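Local coordinates for protein threonine synthase (Brucella melitensis bv. 1, PDB 4F4F) that probably catalyses the pyridoxal 5'-phosphate-dependent conversion of O-phospho-L-homoserine and water into L-threonine and phosphate, the last step of threonine biosynthesis, at residues E78-E83 with M121-R126; M127-L132 with G159-D164; G86-D91 with H110-A115; L61-P66 with P234-Y239. All coordinates share one frame; numbering follows the deposited sequence.

In the fold
From the N terminus, helix 56-64 comes first and supplies L61-P66, whose partner P234-Y239 arrives 168 residues later; contact 4 therefore closes the longest loop and encloses the other three. Next, helix 74-86 opens contact 1, which closes on helix 117-134. Inside that loop lies contact 3, joining the segment after helix 74-86 to the turn before helix 117-134. Contact 2 starts only after contact 1 has closed, on the same helix 117-134, and ends at strand 163-170; none of the loops cross. Helix 117-134, starting at pocket residue K117, thus packs on the N-terminal helices and the contact 3 loops: L123 touches L64, Q122 packs on T87 and P112, and M127 and Y130 meet M80.

Contact 1 of 4, residues E78-E83 with M121-R126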
loop_
_atom_site.group_PDB
_atom_site.type_symbol
_atom_site.label_atom_id
_atom_site.label_comp_id
_atom_site.label_asym_id
_atom_site.label_seq_id
_atom_site.Cartn_x
_atom_site.Cartn_y
_atom_site.Cartn_z
ATOM N N GLU A 78 17.594 -8.547 9.923
ATOM C CA GLU A 78 18.416 -7.300 10.017
ATOM C C GLU A 78 19.599 -7.232 9.028
ATOM O O GLU A 78 20.816 -6.866 9.416
ATOM C CB GLU A 78 19.127 -7.173 11.365
ATOM C CG GLU A 78 19.935 -5.885 11.408
ATOM C CD GLU A 78 20.765 -5.707 12.643
ATOM O OE1 GLU A 78 21.630 -4.805 12.605
ATOM O OE2 GLU A 78 20.574 -6.447 13.630
ATOM N N ARG A 79 19.379 -7.752 7.863
ATOM C CA ARG A 79 20.119 -7.340 6.713
ATOM C C ARG A 79 19.037 -6.821 5.776
ATOM O O ARG A 79 19.170 -5.787 5.199
ATOM C CB ARG A 79 20.812 -8.557 6.145
ATOM C CG ARG A 79 21.584 -8.404 4.858
ATOM C CD ARG A 79 22.021 -9.812 4.441
ATOM N NE ARG A 79 21.140 -10.416 3.429
ATOM C CZ ARG A 79 19.936 -10.995 3.604
ATOM N NH1 ARG A 79 19.305 -11.483 2.540
ATOM N NH2 ARG A 79 19.322 -11.094 4.777
ATOM N N MET A 80 17.942 -7.551 5.655
ATOM C CA MET A 80 16.978 -7.235 4.614
ATOM C C MET A 80 16.175 -5.952 4.969
ATOM O O MET A 80 15.895 -5.145 4.097
ATOM C CB MET A 80 16.096 -8.446 4.301
ATOM C CG MET A 80 15.081 -8.839 5.355
ATOM S SD MET A 80 14.207 -10.369 4.861
ATOM C CE MET A 80 15.423 -11.660 4.903
ATOM N N VAL A 81 15.898 -5.739 6.255
ATOM C CA VAL A 81 15.244 -4.491 6.709
ATOM C C VAL A 81 16.201 -3.311 6.485
ATOM O O VAL A 81 15.826 -2.291 5.925
ATOM C CB VAL A 81 14.753 -4.597 8.174
ATOM C CG1 VAL A 81 14.226 -3.260 8.655
ATOM C CG2 VAL A 81 13.670 -5.651 8.319
ATOM N N ARG A 82 17.482 -3.500 6.828
ATOM C CA ARG A 82 18.505 -2.456 6.619
ATOM C C ARG A 82 18.614 -2.121 5.137
ATOM O O ARG A 82 18.669 -0.961 4.772
ATOM C CB ARG A 82 19.867 -2.940 7.156
ATOM C CG ARG A 82 20.984 -1.916 7.300
ATOM C CD ARG A 82 22.052 -2.307 8.376
ATOM N NE ARG A 82 21.475 -2.680 9.707
ATOM C CZ ARG A 82 20.980 -1.831 10.647
ATOM N NH1 ARG A 82 20.459 -2.317 11.783
ATOM N NH2 ARG A 82 20.981 -0.502 10.492
ATOM N N GLU A 83 18.647 -3.141 4.288
ATOM C CA GLU A 83 18.784 -2.931 2.833
ATOM C C GLU A 83 17.523 -2.285 2.225
ATOM O O GLU A 83 17.631 -1.362 1.423
ATOM C CB GLU A 83 19.164 -4.239 2.123
ATOM C CG GLU A 83 20.584 -4.651 2.510
ATOM C CD GLU A 83 21.072 -5.949 1.886
ATOM O OE1 GLU A 83 20.251 -6.658 1.260
ATOM O OE2 GLU A 83 22.289 -6.243 2.067
ATOM N N MET A 121 6.846 -2.453 -0.433
ATOM C CA MET A 121 7.411 -3.245 -1.535
ATOM C C MET A 121 8.876 -3.593 -1.338
ATOM O O MET A 121 9.309 -4.707 -1.627
ATOM C CB MET A 121 7.289 -2.529 -2.870
ATOM C CG MET A 121 5.902 -2.518 -3.356
ATOM S SD MET A 121 5.463 -4.034 -4.203
ATOM C CE MET A 121 4.204 -3.101 -5.083
ATOM N N GLN A 122 9.647 -2.633 -0.855
ATOM C CA GLN A 122 11.091 -2.813 -0.791
ATOM C C GLN A 122 11.430 -3.929 0.211
ATOM O O GLN A 122 12.377 -4.682 0.013
ATOM C CB GLN A 122 11.772 -1.481 -0.416
ATOM C CG GLN A 122 11.828 -0.457 -1.537
ATOM C CD GLN A 122 12.726 -0.883 -2.679
ATOM O OE1 GLN A 122 13.714 -1.612 -2.482
ATOM N NE2 GLN A 122 12.365 -0.460 -3.902
ATOM N N LEU A 123 10.628 -4.077 1.247
ATOM C CA LEU A 123 10.851 -5.159 2.214
ATOM C C LEU A 123 10.220 -6.462 1.729
ATOM O O LEU A 123 10.848 -7.538 1.814
ATOM C CB LEU A 123 10.324 -4.763 3.602
ATOM C CG LEU A 123 10.548 -5.778 4.742
ATOM C CD1 LEU A 123 12.018 -6.135 4.846
ATOM C CD2 LEU A 123 9.954 -5.286 6.076
ATOM N N LEU A 124 8.974 -6.375 1.245
ATOM C CA LEU A 124 8.262 -7.540 0.680
ATOM C C LEU A 124 9.123 -8.275 -0.350
ATOM O O LEU A 124 9.218 -9.499 -0.324
ATOM C CB LEU A 124 6.937 -7.128 -0.005
ATOM C CG LEU A 124 6.202 -8.228 -0.798
ATOM C CD1 LEU A 124 5.903 -9.362 0.193
ATOM C CD2 LEU A 124 4.894 -7.777 -1.423
ATOM N N ALA A 125 9.732 -7.549 -1.276
ATOM C CA ALA A 125 10.511 -8.219 -2.342
ATOM C C ALA A 125 11.717 -8.991 -1.740
ATOM O O ALA A 125 12.018 -10.113 -2.189
ATOM C CB ALA A 125 10.936 -7.246 -3.431
ATOM N N ARG A 126 12.326 -8.438 -0.688
ATOM C CA ARG A 126 13.456 -9.078 -0.011
ATOM C C ARG A 126 13.037 -10.237 0.874
ATOM O O ARG A 126 13.712 -11.260 0.907
ATOM C CB ARG A 126 14.287 -8.046 0.784
ATOM C CG ARG A 126 14.983 -7.055 -0.124
ATOM C CD ARG A 126 15.723 -5.923 0.568
ATOM N NE ARG A 126 16.568 -5.159 -0.359
ATOM C CZ ARG A 126 16.120 -4.177 -1.152
ATOM N NH1 ARG A 126 14.830 -3.832 -1.157
ATOM N NH2 ARG A 126 16.943 -3.534 -1.946
#
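Helices 74-86 and 117-134 meet here with their short segments running roughly antiparallel, at 147° and with a closest axis approach of 9.1 Å. In M121-R126 the first residue to matter is Q122, which turns its amide along its own helix instead of across the gap. Its OE1 and its backbone O both accept from R126 NH1, the OE1 bond being the straighter (N-H...O 166°) and lying in the planes of both the carbonyl and the guanidinium; Q122 NE2 is bonded to E155 O. L123 is next. With CG anti to the backbone N (chi1 -177°), it sends CD1 across to V81 CG2 at 3.9 Å and to M80 CG at 4.1 Å, meeting the M80 chain at about a right angle. One turn on, R126 buries the most surface. Its CB lies 4.0 Å from M80 CB, and from CG to NE the chain is extended, so that CD passes 3.6 Å from M80 O and NE comes 3.7 Å from E83 CB. The flat guanidinium lays one face over E83 O, while the pair of bonds from NH1 to Q122 fixes its rotation. The E83 carboxylate stops short of a salt bridge, OE1 being 4.3 Å from R126 NE, although its charge may partly offset the like charge of nearby R160. No hydrogen bond crosses between the segments. Apolar contact at M80, V81 and L123, bordered by an arginine tied through NH1 to Q122, is an antiparallel helix-helix packing that joins the N-terminal region of threonine synthase to its pyridoxal-phosphate-dependent enzyme region.

Contact 2 of 4, residues M127-L132 with G159-D164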
loop_
_atom_site.group_PDB
_atom_site.type_symbol
_atom_site.label_atom_id
_atom_site.label_comp_id
_atom_site.label_asym_id
_atom_site.label_seq_id
_atom_site.Cartn_x
_atom_site.Cartn_y
_atom_site.Cartn_z
ATOM N N MET A 127 11.920 -10.103 1.571
ATOM C CA MET A 127 11.394 -11.197 2.377
ATOM C C MET A 127 11.048 -12.364 1.462
ATOM O O MET A 127 11.362 -13.509 1.758
ATOM C CB MET A 127 10.145 -10.758 3.171
ATOM C CG MET A 127 10.469 -9.732 4.240
ATOM S SD MET A 127 9.146 -9.480 5.405
ATOM C CE MET A 127 7.805 -8.833 4.385
ATOM N N MET A 128 10.384 -12.060 0.338
ATOM C CA MET A 128 10.000 -13.085 -0.609
ATOM C C MET A 128 11.242 -13.762 -1.193
ATOM O O MET A 128 11.262 -14.972 -1.336
ATOM C CB MET A 128 9.127 -12.518 -1.718
ATOM C CG MET A 128 8.625 -13.589 -2.686
ATOM S SD MET A 128 7.532 -12.953 -3.994
ATOM C CE MET A 128 6.308 -12.045 -3.052
ATOM N N ASP A 129 12.277 -12.990 -1.511
ATOM C CA ASP A 129 13.521 -13.563 -2.071
ATOM C C ASP A 129 14.139 -14.583 -1.095
ATOM O O ASP A 129 14.620 -15.645 -1.491
ATOM C CB ASP A 129 14.500 -12.427 -2.342
ATOM C CG ASP A 129 15.342 -12.636 -3.574
ATOM O OD1 ASP A 129 14.835 -13.103 -4.610
ATOM O OD2 ASP A 129 16.507 -12.225 -3.529
ATOM N N TYR A 130 14.060 -14.257 0.187
ATOM C CA TYR A 130 14.605 -15.082 1.243
ATOM C C TYR A 130 13.776 -16.363 1.395
ATOM O O TYR A 130 14.339 -17.464 1.466
ATOM C CB TYR A 130 14.695 -14.318 2.584
ATOM C CG TYR A 130 15.195 -15.207 3.678
ATOM C CD1 TYR A 130 14.299 -15.945 4.441
ATOM C CD2 TYR A 130 16.563 -15.373 3.910
ATOM C CE1 TYR A 130 14.748 -16.794 5.439
ATOM C CE2 TYR A 130 17.021 -16.233 4.901
ATOM C CZ TYR A 130 16.098 -16.941 5.654
ATOM O OH TYR A 130 16.497 -17.830 6.644
ATOM N N VAL A 131 12.451 -16.223 1.448
ATOM C CA VAL A 131 11.582 -17.397 1.585
ATOM C C VAL A 131 11.728 -18.372 0.405
ATOM O O VAL A 131 11.806 -19.602 0.601
ATOM C CB VAL A 131 10.108 -16.975 1.771
ATOM C CG1 VAL A 131 9.191 -18.175 1.603
ATOM C CG2 VAL A 131 9.940 -16.247 3.105
ATOM N N LEU A 132 11.749 -17.835 -0.819
ATOM C CA LEU A 132 11.960 -18.631 -2.024
ATOM C C LEU A 132 13.306 -19.378 -1.971
ATOM O O LEU A 132 13.343 -20.571 -2.199
ATOM C CB LEU A 132 11.893 -17.742 -3.283
ATOM C CG LEU A 132 10.523 -17.131 -3.642
ATOM C CD1 LEU A 132 10.678 -16.080 -4.751
ATOM C CD2 LEU A 132 9.523 -18.213 -4.086
ATOM N N GLY A 159 16.632 -6.831 -9.457
ATOM C CA GLY A 159 17.883 -7.235 -8.853
ATOM C C GLY A 159 17.739 -8.215 -7.732
ATOM O O GLY A 159 18.748 -8.572 -7.143
ATOM N N ARG A 160 16.527 -8.700 -7.444
ATOM C CA ARG A 160 16.391 -9.794 -6.510
ATOM C C ARG A 160 16.940 -11.071 -7.203
ATOM O O ARG A 160 16.993 -11.150 -8.453
ATOM C CB ARG A 160 14.940 -9.969 -6.013
ATOM C CG ARG A 160 14.294 -8.735 -5.365
ATOM C CD ARG A 160 14.766 -8.423 -3.955
ATOM N NE ARG A 160 16.163 -7.978 -3.901
ATOM C CZ ARG A 160 16.583 -6.735 -4.127
ATOM N NH1 ARG A 160 17.879 -6.472 -4.031
ATOM N NH2 ARG A 160 15.731 -5.733 -4.433
ATOM N N ASP A 161 17.362 -12.042 -6.408
ATOM C CA ASP A 161 17.990 -13.233 -6.940
ATOM C C ASP A 161 16.974 -14.269 -7.472
ATOM O O ASP A 161 17.241 -14.925 -8.471
ATOM C CB ASP A 161 18.893 -13.879 -5.877
ATOM C CG ASP A 161 19.990 -12.919 -5.346
ATOM O OD1 ASP A 161 20.448 -12.010 -6.086
ATOM O OD2 ASP A 161 20.413 -13.096 -4.177
ATOM N N ASN A 162 15.826 -14.403 -6.816
ATOM C CA ASN A 162 14.937 -15.555 -7.032
ATOM C C ASN A 162 13.623 -15.248 -7.777
ATOM O O ASN A 162 12.753 -16.123 -7.875
ATOM C CB ASN A 162 14.659 -16.245 -5.694
ATOM C CG ASN A 162 15.943 -16.743 -5.042
ATOM O OD1 ASN A 162 16.248 -16.450 -3.883
ATOM N ND2 ASN A 162 16.719 -17.438 -5.802
ATOM N N THR A 163 13.534 -14.030 -8.317
ATOM C CA THR A 163 12.336 -13.550 -9.016
ATOM C C THR A 163 12.701 -12.873 -10.335
ATOM O O THR A 163 13.842 -12.419 -10.522
ATOM C CB THR A 163 11.507 -12.568 -8.160
ATOM O OG1 THR A 163 12.323 -11.456 -7.766
ATOM C CG2 THR A 163 10.937 -13.276 -6.936
ATOM N N ASP A 164 11.752 -12.941 -11.273
ATOM C CA ASP A 164 11.748 -12.158 -12.516
ATOM C C ASP A 164 10.372 -11.477 -12.491
ATOM O O ASP A 164 9.355 -12.102 -12.110
ATOM C CB ASP A 164 11.898 -13.054 -13.749
ATOM C CG ASP A 164 13.243 -13.780 -13.773
ATOM O OD1 ASP A 164 14.263 -13.116 -13.988
ATOM O OD2 ASP A 164 13.293 -15.008 -13.529
HETATM O O HOH W 1 12.295 -11.521 -4.833
HETATM O O HOH W 2 17.187 -10.043 -1.835
#
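The carboxylate of D129, on helix 117-134, is held by the backbone of the loop that leads into strand 163-170. OD1 accepts from N162 N at 2.7 Å (N-H...O 154°) and OD2 from D161 N at 3.0 Å (160°), each through its syn lone pair, so two successive amides grip the two oxygens like a fork. Two waters add a bond apiece: one donates to OD1 and accepts from T163 OG1, the other donates to OD2 at 2.8 Å and takes a weak bond from R160 NE. R160 NE itself stays 4.3 Å from D129 OD2, too far for direct contact, with the carboxylate and guanidinium planes 85° apart; R160 NH2 instead bonds to A156 O. R160 CB nevertheless lies 3.4 Å from D129 OD1. Beside this polar grip, L132 brings CD1 to T163 CG2 at 3.6 Å, crossing it at about a right angle, and its CB faces N162 CB. D161 OD2 lies 4.1 Å from D129 OD2, a like charge that would tend to disfavour ionisation of the pair. With two amide donors and two donating waters around its oxygens, D129 is nevertheless most consistent with a carboxylate anion, fastening the helix to the loop that leads into the strand.

Contact 3 of 4, residues G86-D91 with H110-A115; sequences GTFRHD and HGPTLA
An inverse gamma turn centred on R89 meets a type I beta turn, G111 to L114, in the loop leading to helix 117-134 and K117, the lysine predicted to carry the cofactor. One backbone bond joins the two segments, from R89 N to O of H110, the residue just before the beta turn, at 2.9 Å with the donor 30° above the carbonyl plane. F88 CB lies near H110 O; CG, anti to the carbonyl carbon, sits 3.7 Å from G111 CA. Beyond CG, CD2 and CE2 run past G111 N, CE1 approaches P112 CD, and CZ at the tip again meets G111 CA. The six ring carbons of F88 are nearly equidistant from G111 CA, CD2 nearest at 3.6 Å and CE1 farthest at 4.0 Å, and that carbon stands 8° off the ring normal: a CH-pi contact almost directly over the face. G111, having no side chain, lets the ring come this close. P112 fits against T87, with CG 3.6 Å from T87 OG1, whose hydrogen bond goes to A84 O. The R89 chain, bent at chi2, turns back so that NH2 bonds to T87 O on a lone pair and P112 CG sits at the guanidinium edge; W437 adds a cation-pi partner. H90 points its ring edge at the face of H110, planes 58° apart, while H110 NE2 bonds to E107 OE1 and a water 2.6 Å from H110 ND1 donates to R89 O.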
loop_
_atom_site.group_PDB
_atom_site.type_symbol
_atom_site.label_atom_id
_atom_site.label_comp_id
_atom_site.label_asym_id
_atom_site.label_seq_id
_atom_site.Cartn_x
_atom_site.Cartn_y
_atom_site.Cartn_z
ATOM N N GLY A 86 17.544 1.394 3.329
ATOM C CA GLY A 86 18.703 2.044 2.725
ATOM C C GLY A 86 18.372 2.598 1.336
ATOM O O GLY A 86 19.069 3.488 0.849
ATOM N N THR A 87 17.299 2.111 0.703
ATOM C CA THR A 87 16.839 2.684 -0.557
ATOM C C THR A 87 16.082 3.996 -0.421
ATOM O O THR A 87 15.721 4.613 -1.418
ATOM C CB THR A 87 15.924 1.722 -1.359
ATOM O OG1 THR A 87 14.642 1.607 -0.758
ATOM C CG2 THR A 87 16.563 0.320 -1.566
ATOM N N PHE A 88 15.797 4.404 0.806
ATOM C CA PHE A 88 15.070 5.651 1.054
ATOM C C PHE A 88 16.102 6.749 1.285
ATOM O O PHE A 88 16.975 6.627 2.150
ATOM C CB PHE A 88 14.173 5.470 2.290
ATOM C CG PHE A 88 12.847 4.855 1.988
ATOM C CD1 PHE A 88 12.760 3.571 1.503
ATOM C CD2 PHE A 88 11.680 5.593 2.167
ATOM C CE1 PHE A 88 11.534 3.021 1.164
ATOM C CE2 PHE A 88 10.457 5.048 1.856
ATOM C CZ PHE A 88 10.392 3.759 1.361
ATOM N N ARG A 89 16.004 7.822 0.513
ATOM C CA ARG A 89 16.957 8.933 0.567
ATOM C C ARG A 89 16.492 9.905 1.649
ATOM O O ARG A 89 16.055 11.035 1.373
ATOM C CB ARG A 89 17.023 9.645 -0.773
ATOM C CG ARG A 89 17.767 8.900 -1.890
ATOM C CD ARG A 89 17.114 7.610 -2.388
ATOM N NE ARG A 89 17.807 7.178 -3.617
ATOM C CZ ARG A 89 17.580 6.055 -4.313
ATOM N NH1 ARG A 89 18.285 5.837 -5.415
ATOM N NH2 ARG A 89 16.671 5.150 -3.948
ATOM N N HIS A 90 16.508 9.441 2.877
ATOM C CA HIS A 90 16.247 10.287 4.022
ATOM C C HIS A 90 16.675 9.518 5.222
ATOM O O HIS A 90 16.296 8.344 5.380
ATOM C CB HIS A 90 14.765 10.709 4.178
ATOM C CG HIS A 90 14.610 11.884 5.084
ATOM N ND1 HIS A 90 14.778 11.792 6.418
ATOM C CD2 HIS A 90 14.392 13.238 4.805
ATOM C CE1 HIS A 90 14.631 13.007 6.971
ATOM N NE2 HIS A 90 14.402 13.898 5.984
ATOM N N ASP A 91 17.463 10.137 6.086
ATOM C CA ASP A 91 17.988 9.426 7.263
ATOM C C ASP A 91 16.898 8.899 8.199
ATOM O O ASP A 91 17.083 7.865 8.838
ATOM C CB ASP A 91 18.983 10.327 8.045
ATOM C CG ASP A 91 20.330 10.470 7.336
ATOM O OD1 ASP A 91 20.604 9.680 6.413
ATOM O OD2 ASP A 91 21.099 11.388 7.663
ATOM N N HIS A 110 10.100 9.417 0.234
ATOM C CA HIS A 110 11.551 9.476 0.050
ATOM C C HIS A 110 12.189 8.227 -0.517
ATOM O O HIS A 110 13.419 8.148 -0.660
ATOM C CB HIS A 110 12.209 9.905 1.345
ATOM C CG HIS A 110 11.829 11.309 1.748
ATOM N ND1 HIS A 110 12.460 12.388 1.270
ATOM C CD2 HIS A 110 10.810 11.771 2.568
ATOM C CE1 HIS A 110 11.884 13.487 1.764
ATOM N NE2 HIS A 110 10.880 13.104 2.575
ATOM N N GLY A 111 11.364 7.238 -0.855
ATOM C CA GLY A 111 11.858 6.001 -1.426
ATOM C C GLY A 111 12.005 6.088 -2.940
ATOM O O GLY A 111 11.729 7.143 -3.522
ATOM N N PRO A 112 12.408 4.971 -3.576
ATOM C CA PRO A 112 12.866 4.951 -4.965
ATOM C C PRO A 112 11.866 5.408 -5.990
ATOM O O PRO A 112 12.292 5.799 -7.065
ATOM C CB PRO A 112 13.203 3.467 -5.205
ATOM C CG PRO A 112 13.491 2.944 -3.867
ATOM C CD PRO A 112 12.585 3.663 -2.936
ATOM N N THR A 113 10.558 5.371 -5.688
ATOM C CA THR A 113 9.563 5.850 -6.658
ATOM C C THR A 113 8.717 7.004 -6.149
ATOM O O THR A 113 7.651 7.298 -6.709
ATOM C CB THR A 113 8.629 4.718 -7.217
ATOM O OG1 THR A 113 7.723 4.243 -6.211
ATOM C CG2 THR A 113 9.442 3.587 -7.831
ATOM N N LEU A 114 9.190 7.657 -5.084
ATOM C CA LEU A 114 8.540 8.848 -4.545
ATOM C C LEU A 114 7.101 8.608 -4.130
ATOM O O LEU A 114 6.255 9.491 -4.229
ATOM C CB LEU A 114 8.602 9.988 -5.572
ATOM C CG LEU A 114 9.976 10.243 -6.208
ATOM C CD1 LEU A 114 9.898 11.463 -7.138
ATOM C CD2 LEU A 114 11.046 10.418 -5.150
ATOM N N ALA A 115 6.807 7.402 -3.671
ATOM C CA ALA A 115 5.450 7.067 -3.261
ATOM C C ALA A 115 5.398 5.954 -2.209
ATOM O O ALA A 115 6.288 5.128 -2.095
ATOM C CB ALA A 115 4.606 6.686 -4.467
HETATM O O HOH W 3 14.523 12.467 -0.331
#

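Contact 4 of 4, residues L61-P66 with P234-Y239; sequences LAVLTP and PQVVYY
Helix-to-helix packing without a single cross-segment hydrogen bond joins the end of helix 56-64, in the N-terminal region of threonine synthase, to the start of helix 236-245, in its pyridoxal-phosphate-dependent enzyme region. The principal bump is V237 CG2, which is anti to the carbonyl carbon and sits over the shallow three-carbon face at the end of L64. The branch carbon and both methyls of that leucine meet it almost evenly: CG at 3.6 Å, with CD1 and CD2 each at 3.7 Å. Such near-equal distances, CG the shortest, place the valine methyl on the far side of CG from CB, and the two side chains cross at about a right angle. L64 gets there with CG anti to the carbonyl carbon (chi1 -58°) and CD1 lying 4.2 Å from P234 CA, so the leucine tip leans over P234. Beside this face, V63 offers a second fit. Its CG1, anti to the backbone N, points across and settles between V236 and V237, nearer to the former. L64 also touches L123 of helix 117-134 and M233, while V236 backs onto A267 and M274 of helix 263-274; the small valine and leucine branches are thus wedged among four helices. All five touching residues are buried. The oblique meeting of the two valines brings methyl to methyl, V63 CG1 standing 3.7 Å from V236 CG1.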
loop_
_atom_site.group_PDB
_atom_site.type_symbol
_atom_site.label_atom_id
_atom_site.label_comp_id
_atom_site.label_asym_id
_atom_site.label_seq_id
_atom_site.Cartn_x
_atom_site.Cartn_y
_atom_site.Cartn_z
ATOM N N LEU A 61 12.528 -3.575 13.160
ATOM C CA LEU A 61 12.889 -4.916 13.621
ATOM C C LEU A 61 12.085 -5.282 14.868
ATOM O O LEU A 61 11.561 -6.399 14.970
ATOM C CB LEU A 61 14.382 -5.004 13.857
ATOM C CG LEU A 61 15.272 -4.981 12.611
ATOM C CD1 LEU A 61 16.707 -4.744 13.015
ATOM C CD2 LEU A 61 15.123 -6.255 11.813
ATOM N N ALA A 62 11.943 -4.338 15.796
ATOM C CA ALA A 62 11.158 -4.558 17.004
ATOM C C ALA A 62 9.703 -4.856 16.658
ATOM O O ALA A 62 9.129 -5.828 17.190
ATOM C CB ALA A 62 11.262 -3.368 17.973
ATOM N N VAL A 63 9.117 -4.069 15.761
ATOM C CA VAL A 63 7.665 -4.111 15.488
ATOM C C VAL A 63 7.288 -5.303 14.590
ATOM O O VAL A 63 6.259 -5.972 14.789
ATOM C CB VAL A 63 7.242 -2.690 14.951
ATOM C CG1 VAL A 63 5.931 -2.647 14.205
ATOM C CG2 VAL A 63 7.260 -1.716 16.143
ATOM N N LEU A 64 8.133 -5.601 13.614
ATOM C CA LEU A 64 7.853 -6.629 12.632
ATOM C C LEU A 64 8.280 -8.060 12.996
ATOM O O LEU A 64 7.626 -9.019 12.552
ATOM C CB LEU A 64 8.459 -6.253 11.262
ATOM C CG LEU A 64 7.970 -4.925 10.695
ATOM C CD1 LEU A 64 8.578 -4.666 9.339
ATOM C CD2 LEU A 64 6.433 -4.821 10.636
ATOM N N THR A 65 9.363 -8.227 13.756
ATOM C CA THR A 65 9.890 -9.555 14.021
ATOM C C THR A 65 8.835 -10.558 14.543
ATOM O O THR A 65 8.792 -11.695 14.078
ATOM C CB THR A 65 11.128 -9.496 14.967
ATOM O OG1 THR A 65 12.187 -8.852 14.289
ATOM C CG2 THR A 65 11.649 -10.872 15.401
ATOM N N PRO A 66 7.961 -10.126 15.478
ATOM C CA PRO A 66 6.990 -11.088 16.016
ATOM C C PRO A 66 6.077 -11.645 14.934
ATOM O O PRO A 66 5.622 -12.774 15.049
ATOM C CB PRO A 66 6.181 -10.287 17.041
ATOM C CG PRO A 66 7.003 -9.083 17.353
ATOM C CD PRO A 66 7.973 -8.856 16.218
ATOM N N PRO A 234 4.502 -4.186 6.622
ATOM C CA PRO A 234 5.581 -3.219 6.845
ATOM C C PRO A 234 5.110 -1.800 7.179
ATOM O O PRO A 234 5.872 -0.972 7.710
ATOM C CB PRO A 234 6.352 -3.236 5.527
ATOM C CG PRO A 234 5.998 -4.519 4.862
ATOM C CD PRO A 234 4.576 -4.773 5.275
ATOM N N GLN A 235 3.880 -1.504 6.796
ATOM C CA GLN A 235 3.339 -0.180 6.972
ATOM C C GLN A 235 3.014 0.132 8.437
ATOM O O GLN A 235 2.941 1.303 8.816
ATOM C CB GLN A 235 2.130 -0.031 6.094
ATOM C CG GLN A 235 2.494 -0.119 4.630
ATOM C CD GLN A 235 1.381 0.367 3.736
ATOM O OE1 GLN A 235 0.726 -0.438 3.080
ATOM N NE2 GLN A 235 1.106 1.732 3.754
ATOM N N VAL A 236 2.927 -0.911 9.256
ATOM C CA VAL A 236 2.727 -0.752 10.702
ATOM C C VAL A 236 3.843 0.120 11.317
ATOM O O VAL A 236 3.596 0.930 12.210
ATOM C CB VAL A 236 2.680 -2.122 11.389
ATOM C CG1 VAL A 236 2.535 -1.958 12.918
ATOM C CG2 VAL A 236 1.538 -2.971 10.844
ATOM N N VAL A 237 5.049 0.009 10.761
ATOM C CA VAL A 237 6.210 0.598 11.351
ATOM C C VAL A 237 6.096 2.121 11.475
ATOM O O VAL A 237 6.403 2.688 12.525
ATOM C CB VAL A 237 7.497 0.207 10.593
ATOM C CG1 VAL A 237 8.704 0.879 11.233
ATOM C CG2 VAL A 237 7.699 -1.338 10.611
ATOM N N TYR A 238 5.692 2.796 10.402
ATOM C CA TYR A 238 5.770 4.247 10.425
ATOM C C TYR A 238 4.719 4.886 11.348
ATOM O O TYR A 238 4.874 6.026 11.776
ATOM C CB TYR A 238 5.811 4.869 9.053
ATOM C CG TYR A 238 4.736 4.445 8.116
ATOM C CD1 TYR A 238 3.439 4.869 8.288
ATOM C CD2 TYR A 238 5.041 3.718 6.983
ATOM C CE1 TYR A 238 2.443 4.487 7.385
ATOM C CE2 TYR A 238 4.057 3.358 6.087
ATOM C CZ TYR A 238 2.775 3.736 6.299
ATOM O OH TYR A 238 1.802 3.366 5.362
ATOM N N TYR A 239 3.689 4.126 11.689
ATOM C CA TYR A 239 2.777 4.584 12.751
ATOM C C TYR A 239 3.501 4.638 14.092
ATOM O O TYR A 239 3.439 5.646 14.786
ATOM C CB TYR A 239 1.546 3.709 12.848
ATOM C CG TYR A 239 0.668 3.855 11.666
ATOM C CD1 TYR A 239 -0.306 4.834 11.624
ATOM C CD2 TYR A 239 0.794 3.005 10.579
ATOM C CE1 TYR A 239 -1.125 4.965 10.525
ATOM C CE2 TYR A 239 0.008 3.157 9.450
ATOM C CZ TYR A 239 -0.969 4.136 9.459
ATOM O OH TYR A 239 -1.793 4.261 8.398
#